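Local coordinates for protein flavin prenyltransferase UbiX (Methanocaldococcus jannaschii, PDB 6M8V) that binds FMN and probably prenylates it with dimethylallyl phosphate, yielding the prenyl-FMN cofactor used by UbiD-type decarboxylases, at residues 18-23 / 50-55; 79-84 / 90-95. All blocks are in the same frame, centred on the assembly; numbering follows the deposited sequence.

Contact 1. Residues 18-23 / 50-55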
ATOM      1  N   ARG A  18     -22.364 -13.727  32.028  1.00 33.90           N
ATOM      2  CA  ARG A  18     -23.508 -14.408  31.432  1.00 32.90           C
ATOM      3  C   ARG A  18     -23.070 -15.504  30.465  1.00 36.86           C
ATOM      4  O   ARG A  18     -23.662 -16.589  30.442  1.00 41.11           O
ATOM      5  CB  ARG A  18     -24.410 -13.399  30.725  1.00 32.74           C
ATOM      6  CG  ARG A  18     -25.656 -14.006  30.087  1.00 33.60           C
ATOM      7  CD  ARG A  18     -26.571 -14.670  31.124  1.00 52.26           C
ATOM      8  NE  ARG A  18     -26.663 -13.901  32.363  1.00 54.33           N
ATOM      9  CZ  ARG A  18     -27.387 -12.794  32.508  1.00 58.98           C
ATOM     10  NH1 ARG A  18     -28.091 -12.315  31.489  1.00 53.35           N
ATOM     11  NH2 ARG A  18     -27.405 -12.161  33.675  1.00 62.03           N
ATOM     12  N   LEU A  19     -22.044 -15.237  29.650  1.00 34.19           N
ATOM     13  CA  LEU A  19     -21.552 -16.265  28.735  1.00 33.32           C
ATOM     14  C   LEU A  19     -21.050 -17.489  29.495  1.00 35.47           C
ATOM     15  O   LEU A  19     -21.281 -18.629  29.074  1.00 34.85           O
ATOM     16  CB  LEU A  19     -20.443 -15.699  27.844  1.00 30.24           C
ATOM     17  CG  LEU A  19     -19.705 -16.712  26.957  1.00 34.23           C
ATOM     18  CD1 LEU A  19     -20.637 -17.305  25.905  1.00 30.61           C
ATOM     19  CD2 LEU A  19     -18.470 -16.087  26.291  1.00 33.76           C
ATOM     20  N   LEU A  20     -20.360 -17.271  30.617  1.00 32.07           N
ATOM     21  CA  LEU A  20     -19.807 -18.387  31.378  1.00 32.75           C
ATOM     22  C   LEU A  20     -20.901 -19.272  31.959  1.00 43.69           C
ATOM     23  O   LEU A  20     -20.734 -20.494  32.047  1.00 34.86           O
ATOM     24  CB  LEU A  20     -18.907 -17.870  32.498  1.00 35.71           C
ATOM     25  CG  LEU A  20     -17.485 -17.454  32.131  1.00 34.93           C
ATOM     26  CD1 LEU A  20     -16.899 -16.630  33.255  1.00 36.74           C
ATOM     27  CD2 LEU A  20     -16.625 -18.668  31.861  1.00 31.67           C
ATOM     28  N   GLU A  21     -22.027 -18.681  32.372  1.00 34.64           N
ATOM     29  CA  GLU A  21     -23.062 -19.510  32.979  1.00 39.51           C
ATOM     30  C   GLU A  21     -23.915 -20.227  31.939  1.00 38.67           C
ATOM     31  O   GLU A  21     -24.322 -21.371  32.170  1.00 39.16           O
ATOM     32  CB  GLU A  21     -23.938 -18.689  33.933  1.00 38.21           C
ATOM     33  CG  GLU A  21     -24.439 -17.355  33.424  1.00 41.75           C
ATOM     34  CD  GLU A  21     -24.857 -16.442  34.569  1.00 50.75           C
ATOM     35  OE1 GLU A  21     -24.185 -16.472  35.625  1.00 51.29           O
ATOM     36  OE2 GLU A  21     -25.859 -15.707  34.425  1.00 52.90           O
ATOM     37  N   VAL A  22     -24.178 -19.609  30.783  1.00 40.54           N
ATOM     38  CA  VAL A  22     -24.868 -20.347  29.728  1.00 42.36           C
ATOM     39  C   VAL A  22     -23.986 -21.417  29.095  1.00 46.76           C
ATOM     40  O   VAL A  22     -24.506 -22.307  28.417  1.00 54.12           O
ATOM     41  CB  VAL A  22     -25.418 -19.407  28.634  1.00 36.69           C
ATOM     42  CG1 VAL A  22     -26.291 -18.318  29.250  1.00 35.93           C
ATOM     43  CG2 VAL A  22     -24.283 -18.809  27.815  1.00 43.66           C
ATOM     44  N   LEU A  23     -22.670 -21.363  29.302  1.00 45.12           N
ATOM     45  CA  LEU A  23     -21.747 -22.372  28.796  1.00 43.65           C
ATOM     46  C   LEU A  23     -21.454 -23.473  29.803  1.00 45.21           C
ATOM     47  O   LEU A  23     -20.793 -24.458  29.434  1.00 47.40           O
ATOM     48  CB  LEU A  23     -20.424 -21.719  28.376  1.00 39.58           C
ATOM     49  CG  LEU A  23     -20.366 -21.035  27.006  1.00 43.30           C
ATOM     50  CD1 LEU A  23     -18.979 -20.481  26.777  1.00 31.86           C
ATOM     51  CD2 LEU A  23     -20.731 -22.038  25.933  1.00 48.19           C
ATOM     52  N   LYS A  50     -13.103 -13.970  42.334  1.00 55.79           N
ATOM     53  CA  LYS A  50     -13.094 -15.415  42.536  1.00 58.28           C
ATOM     54  C   LYS A  50     -14.481 -16.026  42.381  1.00 56.70           C
ATOM     55  O   LYS A  50     -14.590 -17.236  42.157  1.00 57.11           O
ATOM     56  CB  LYS A  50     -12.512 -15.750  43.913  1.00 57.83           C
ATOM     57  CG  LYS A  50     -11.092 -15.234  44.126  1.00 58.67           C
ATOM     58  CD  LYS A  50     -10.754 -15.093  45.610  1.00 66.84           C
ATOM     59  CE  LYS A  50      -9.933 -13.833  45.878  1.00 73.58           C
ATOM     60  NZ  LYS A  50      -8.461 -14.067  45.797  1.00 76.47           N
ATOM     61  N   GLU A  51     -15.541 -15.217  42.487  1.00 56.66           N
ATOM     62  CA  GLU A  51     -16.890 -15.702  42.207  1.00 60.01           C
ATOM     63  C   GLU A  51     -17.061 -16.062  40.737  1.00 61.15           C
ATOM     64  O   GLU A  51     -17.849 -16.952  40.405  1.00 60.36           O
ATOM     65  CB  GLU A  51     -17.922 -14.647  42.603  1.00 60.51           C
ATOM     66  CG  GLU A  51     -18.230 -14.569  44.092  1.00 69.04           C
ATOM     67  CD  GLU A  51     -19.140 -15.685  44.563  1.00 72.97           C
ATOM     68  OE1 GLU A  51     -18.623 -16.738  44.998  1.00 71.57           O
ATOM     69  OE2 GLU A  51     -20.376 -15.507  44.496  1.00 73.83           O
ATOM     70  N   ILE A  52     -16.356 -15.365  39.844  1.00 54.80           N
ATOM     71  CA  ILE A  52     -16.397 -15.701  38.425  1.00 53.95           C
ATOM     72  C   ILE A  52     -15.556 -16.940  38.156  1.00 54.12           C
ATOM     73  O   ILE A  52     -15.893 -17.758  37.292  1.00 54.12           O
ATOM     74  CB  ILE A  52     -15.920 -14.493  37.595  1.00 52.80           C
ATOM     75  CG1 ILE A  52     -16.787 -13.268  37.896  1.00 52.94           C
ATOM     76  CG2 ILE A  52     -15.936 -14.806  36.104  1.00 51.98           C
ATOM     77  CD1 ILE A  52     -18.197 -13.373  37.370  1.00 53.18           C
ATOM     78  N   LYS A  53     -14.466 -17.105  38.909  1.00 54.49           N
ATOM     79  CA  LYS A  53     -13.542 -18.216  38.706  1.00 55.50           C
ATOM     80  C   LYS A  53     -14.230 -19.569  38.796  1.00 56.11           C
ATOM     81  O   LYS A  53     -13.832 -20.512  38.101  1.00 56.21           O
ATOM     82  CB  LYS A  53     -12.415 -18.119  39.735  1.00 55.48           C
ATOM     83  CG  LYS A  53     -11.393 -19.240  39.715  1.00 56.22           C
ATOM     84  CD  LYS A  53     -10.335 -18.953  40.768  1.00 56.92           C
ATOM     85  CE  LYS A  53      -9.271 -20.030  40.843  1.00 63.05           C
ATOM     86  NZ  LYS A  53      -8.386 -19.806  42.025  1.00 64.88           N
ATOM     87  N   LYS A  54     -15.267 -19.687  39.628  1.00 56.85           N
ATOM     88  CA  LYS A  54     -15.868 -20.993  39.860  1.00 65.87           C
ATOM     89  C   LYS A  54     -16.799 -21.440  38.741  1.00 63.76           C
ATOM     90  O   LYS A  54     -17.232 -22.595  38.757  1.00 60.91           O
ATOM     91  CB  LYS A  54     -16.642 -21.017  41.186  1.00 70.55           C
ATOM     92  CG  LYS A  54     -17.367 -19.733  41.531  1.00 73.39           C
ATOM     93  CD  LYS A  54     -18.336 -19.922  42.694  1.00 74.97           C
ATOM     94  CE  LYS A  54     -17.620 -20.316  43.976  1.00 81.08           C
ATOM     95  NZ  LYS A  54     -17.082 -19.130  44.700  1.00 81.76           N
ATOM     96  N   LEU A  55     -17.123 -20.579  37.774  1.00 63.98           N
ATOM     97  CA  LEU A  55     -18.028 -20.986  36.703  1.00 59.86           C
ATOM     98  C   LEU A  55     -17.329 -21.708  35.562  1.00 57.28           C
ATOM     99  O   LEU A  55     -17.992 -22.061  34.580  1.00 68.80           O
ATOM    100  CB  LEU A  55     -18.780 -19.780  36.145  1.00 59.65           C
ATOM    101  CG  LEU A  55     -19.264 -18.755  37.171  1.00 60.18           C
ATOM    102  CD1 LEU A  55     -19.874 -17.551  36.467  1.00 55.13           C
ATOM    103  CD2 LEU A  55     -20.259 -19.405  38.122  1.00 57.46           C
TER

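Contact 2. Residues 79-84 / 90-95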
ATOM      1  N   VAL A  79     -11.504 -19.473  21.168  1.00 22.27           N
ATOM      2  CA  VAL A  79     -11.157 -18.463  22.156  1.00 19.50           C
ATOM      3  C   VAL A  79     -12.181 -17.346  22.061  1.00 18.05           C
ATOM      4  O   VAL A  79     -12.545 -16.923  20.959  1.00 22.16           O
ATOM      5  CB  VAL A  79      -9.737 -17.905  21.931  1.00 19.74           C
ATOM      6  CG1 VAL A  79      -9.374 -16.912  23.025  1.00 17.33           C
ATOM      7  CG2 VAL A  79      -8.741 -19.031  21.880  1.00 19.24           C
ATOM      8  N   VAL A  80     -12.651 -16.871  23.209  1.00 21.81           N
ATOM      9  CA  VAL A  80     -13.532 -15.714  23.270  1.00 17.29           C
ATOM     10  C   VAL A  80     -12.911 -14.707  24.223  1.00 21.33           C
ATOM     11  O   VAL A  80     -12.741 -14.998  25.412  1.00 19.53           O
ATOM     12  CB  VAL A  80     -14.957 -16.072  23.721  1.00 24.60           C
ATOM     13  CG1 VAL A  80     -15.876 -14.862  23.542  1.00 17.47           C
ATOM     14  CG2 VAL A  80     -15.481 -17.263  22.935  1.00 22.96           C
ATOM     15  N   VAL A  81     -12.572 -13.534  23.705  1.00 22.91           N
ATOM     16  CA  VAL A  81     -12.064 -12.435  24.512  1.00 16.68           C
ATOM     17  C   VAL A  81     -13.241 -11.493  24.735  1.00 20.03           C
ATOM     18  O   VAL A  81     -13.648 -10.760  23.828  1.00 16.17           O
ATOM     19  CB  VAL A  81     -10.880 -11.737  23.840  1.00 19.82           C
ATOM     20  CG1 VAL A  81     -10.213 -10.778  24.813  1.00 18.45           C
ATOM     21  CG2 VAL A  81      -9.884 -12.772  23.337  1.00 16.07           C
ATOM     22  N   VAL A  82     -13.799 -11.526  25.943  1.00 22.04           N
ATOM     23  CA  VAL A  82     -15.001 -10.762  26.268  1.00 18.44           C
ATOM     24  C   VAL A  82     -14.911 -10.227  27.693  1.00 24.58           C
ATOM     25  O   VAL A  82     -14.719 -11.006  28.638  1.00 22.07           O
ATOM     26  CB  VAL A  82     -16.270 -11.613  26.086  1.00 20.15           C
ATOM     27  CG1 VAL A  82     -16.132 -12.956  26.802  1.00 21.79           C
ATOM     28  CG2 VAL A  82     -17.476 -10.859  26.604  1.00 23.01           C
ATOM     29  N   PRO A  83     -14.979  -8.905  27.894  1.00 29.29           N
ATOM     30  CA  PRO A  83     -14.838  -7.934  26.809  1.00 25.68           C
ATOM     31  C   PRO A  83     -13.364  -7.798  26.432  1.00 26.78           C
ATOM     32  O   PRO A  83     -12.513  -8.270  27.186  1.00 16.72           O
ATOM     33  CB  PRO A  83     -15.379  -6.648  27.426  1.00 24.17           C
ATOM     34  CG  PRO A  83     -15.046  -6.788  28.877  1.00 23.51           C
ATOM     35  CD  PRO A  83     -15.228  -8.250  29.190  1.00 28.86           C
ATOM     36  N   CYS A  84     -13.060  -7.176  25.298  1.00 19.43           N
ATOM     37  CA  CYS A  84     -11.683  -7.001  24.852  1.00 15.43           C
ATOM     38  C   CYS A  84     -11.295  -5.543  25.036  1.00 15.48           C
ATOM     39  O   CYS A  84     -11.885  -4.659  24.406  1.00 16.48           O
ATOM     40  CB  CYS A  84     -11.516  -7.419  23.389  1.00 14.97           C
ATOM     41  SG  CYS A  84      -9.796  -7.425  22.810  1.00 14.97           S
ATOM     42  N   SER A  90      -4.882  -4.284  20.803  1.00 12.89           N
ATOM     43  CA  SER A  90      -3.598  -3.912  20.222  1.00 12.55           C
ATOM     44  C   SER A  90      -2.605  -5.065  20.298  1.00 12.71           C
ATOM     45  O   SER A  90      -1.946  -5.399  19.306  1.00 12.43           O
ATOM     46  CB  SER A  90      -3.049  -2.677  20.935  1.00 12.52           C
ATOM     47  OG  SER A  90      -1.664  -2.516  20.688  1.00 12.34           O
ATOM     48  N   ALA A  91      -2.488  -5.688  21.477  1.00 13.19           N
ATOM     49  CA  ALA A  91      -1.519  -6.765  21.670  1.00 13.40           C
ATOM     50  C   ALA A  91      -1.799  -7.947  20.754  1.00 13.36           C
ATOM     51  O   ALA A  91      -0.873  -8.519  20.170  1.00 14.83           O
ATOM     52  CB  ALA A  91      -1.514  -7.220  23.130  1.00 13.99           C
ATOM     53  N   ILE A  92      -3.069  -8.336  20.622  1.00 19.83           N
ATOM     54  CA  ILE A  92      -3.419  -9.431  19.717  1.00 13.43           C
ATOM     55  C   ILE A  92      -3.069  -9.069  18.277  1.00 12.89           C
ATOM     56  O   ILE A  92      -2.465  -9.865  17.548  1.00 12.78           O
ATOM     57  CB  ILE A  92      -4.908  -9.794  19.860  1.00 17.35           C
ATOM     58  CG1 ILE A  92      -5.225 -10.247  21.292  1.00 14.27           C
ATOM     59  CG2 ILE A  92      -5.279 -10.893  18.883  1.00 13.62           C
ATOM     60  CD1 ILE A  92      -6.715 -10.359  21.560  1.00 15.52           C
ATOM     61  N   ALA A  93      -3.439  -7.862  17.845  1.00 12.55           N
ATOM     62  CA  ALA A  93      -3.198  -7.475  16.457  1.00 12.55           C
ATOM     63  C   ALA A  93      -1.709  -7.407  16.129  1.00 14.62           C
ATOM     64  O   ALA A  93      -1.315  -7.664  14.985  1.00 11.59           O
ATOM     65  CB  ALA A  93      -3.869  -6.132  16.160  1.00 11.80           C
ATOM     66  N   ASN A  94      -0.869  -7.069  17.105  1.00 12.03           N
ATOM     67  CA  ASN A  94       0.564  -6.934  16.868  1.00 11.86           C
ATOM     68  C   ASN A  94       1.368  -8.132  17.353  1.00 12.92           C
ATOM     69  O   ASN A  94       2.589  -8.154  17.165  1.00 12.22           O
ATOM     70  CB  ASN A  94       1.094  -5.653  17.517  1.00 11.80           C
ATOM     71  CG  ASN A  94       0.647  -4.393  16.769  1.00 11.42           C
ATOM     72  OD1 ASN A  94       1.144  -4.106  15.692  1.00 15.36           O
ATOM     73  ND2 ASN A  94      -0.281  -3.642  17.349  1.00 11.50           N
ATOM     74  N   GLY A  95       0.721  -9.126  17.954  1.00 12.57           N
ATOM     75  CA  GLY A  95       1.420 -10.329  18.359  1.00 12.89           C
ATOM     76  C   GLY A  95       2.200 -10.233  19.654  1.00 17.24           C
ATOM     77  O   GLY A  95       3.079 -11.065  19.896  1.00 13.46           O
TER

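Contact 1. Residues 18-23 / 50-55
Leu20, on helix 13-22, reaches across to Ile52 and Leu55 of the short, irregular helix 50-53 and the turn that follows it. Packing is tightest at the branch ends: Leu20 CD1 lies 3.5 Å from Ile52 CG2, and the two side chains meet at roughly a right angle, methyl against methyl. With its CG beside the backbone N and anti to the carbonyl carbon (chi1 -80°), Leu20 sends this methyl toward Ile52 while its CB stays near Leu55. There the fit is wider, Leu20 CB lying 4.1 Å from both CB and CD1 of Leu55. The Leu20-Leu55 pair also marks the closest approach of the two backbones, with CA atoms 6.2 Å apart.

The solvent side is looser and polar. A little of Glu21 is covered by residues 50-55, but its side chain comes no nearer than 4.5 Å, and its carboxylate turns instead to its own helix. Arg18 NE donates to Glu21 OE2 at 2.9 Å in a bent salt bridge (146° at the hydrogen) that meets the oxygen on its anti side, 33° out of the carboxylate plane, while Lys17 takes Glu21 OE1. Beyond Leu55, exposed Lys54 NZ pairs with Glu51 OE1 at 2.9 Å, nearly along the C-O axis.

Inward, Leu20 rests on Val29 and Leu31 and Ile52 on Ile33, so both helices lie over one face of strand 28-33. Such neighbouring connections between successive parallel strands are characteristic of the Rossmann-like, three-layer flavoprotein fold.

Contact 2. Residues 79-84 / 90-95
The backbone O of Asn94, in the last turn of helix 86-94, is gripped by two groups of a second subunit, Ser90 OG and Asn131 ND2. Ser90 OG in turn bonds to Asn94 O of a third subunit, so residues 90-95 carry a relay of equivalent bonds between chains. Gly95, with positive phi, ends the helix in a Schellman motif through weak bonds from its N to Ala91 O (2.8 Å) and Ile92 O (3.3 Å).

Ile92 points from this helix toward the parallel sheet. Its CD1 is at 4.4 Å from Val81 CG2 and equally 4.4 Å from Cys84 SG, a loose apolar touch, both distances longer than close packing. The chain is extended, CD1 anti to CA (chi2 169°), which carries the terminal methyl to the strand. Here strand 78-84 runs directly into helix 86-94, the strand-to-helix unit of the Rossmann-like fold; Ser85 at the junction and Met86 to Thr88 in the first turn of the helix line the FMN pocket. A cis peptide before Pro83 turns the corner between Val81 and Cys84, while Pro83 O accepts from Thr8 OG1. Cys84 lies about 7 Å, side chain to ligand, from the flavin nucleotide, and Cys105 of helix 100-110 packs against both Val81 and Ile92.

Both contacts are apolar at heart, yet they lie over opposite faces of the parallel sheet, their centres 20 Å apart. Contact 1 joins two helices within one chain; it has a largely buried apolar centre with salt bridges on its outer side, and no other subunit touches it. Contact 2 joins a strand to the helix after it, is fully buried, and its helix end also bonds to neighbouring subunits. The two contacts meet where Leu19, next to Leu20 in sequence, packs its CD2 on Val82 CG1 at 3.9 Å and on Val80 CG1 at 4.0 Å. Contact 2 lies nearer the bound FMN.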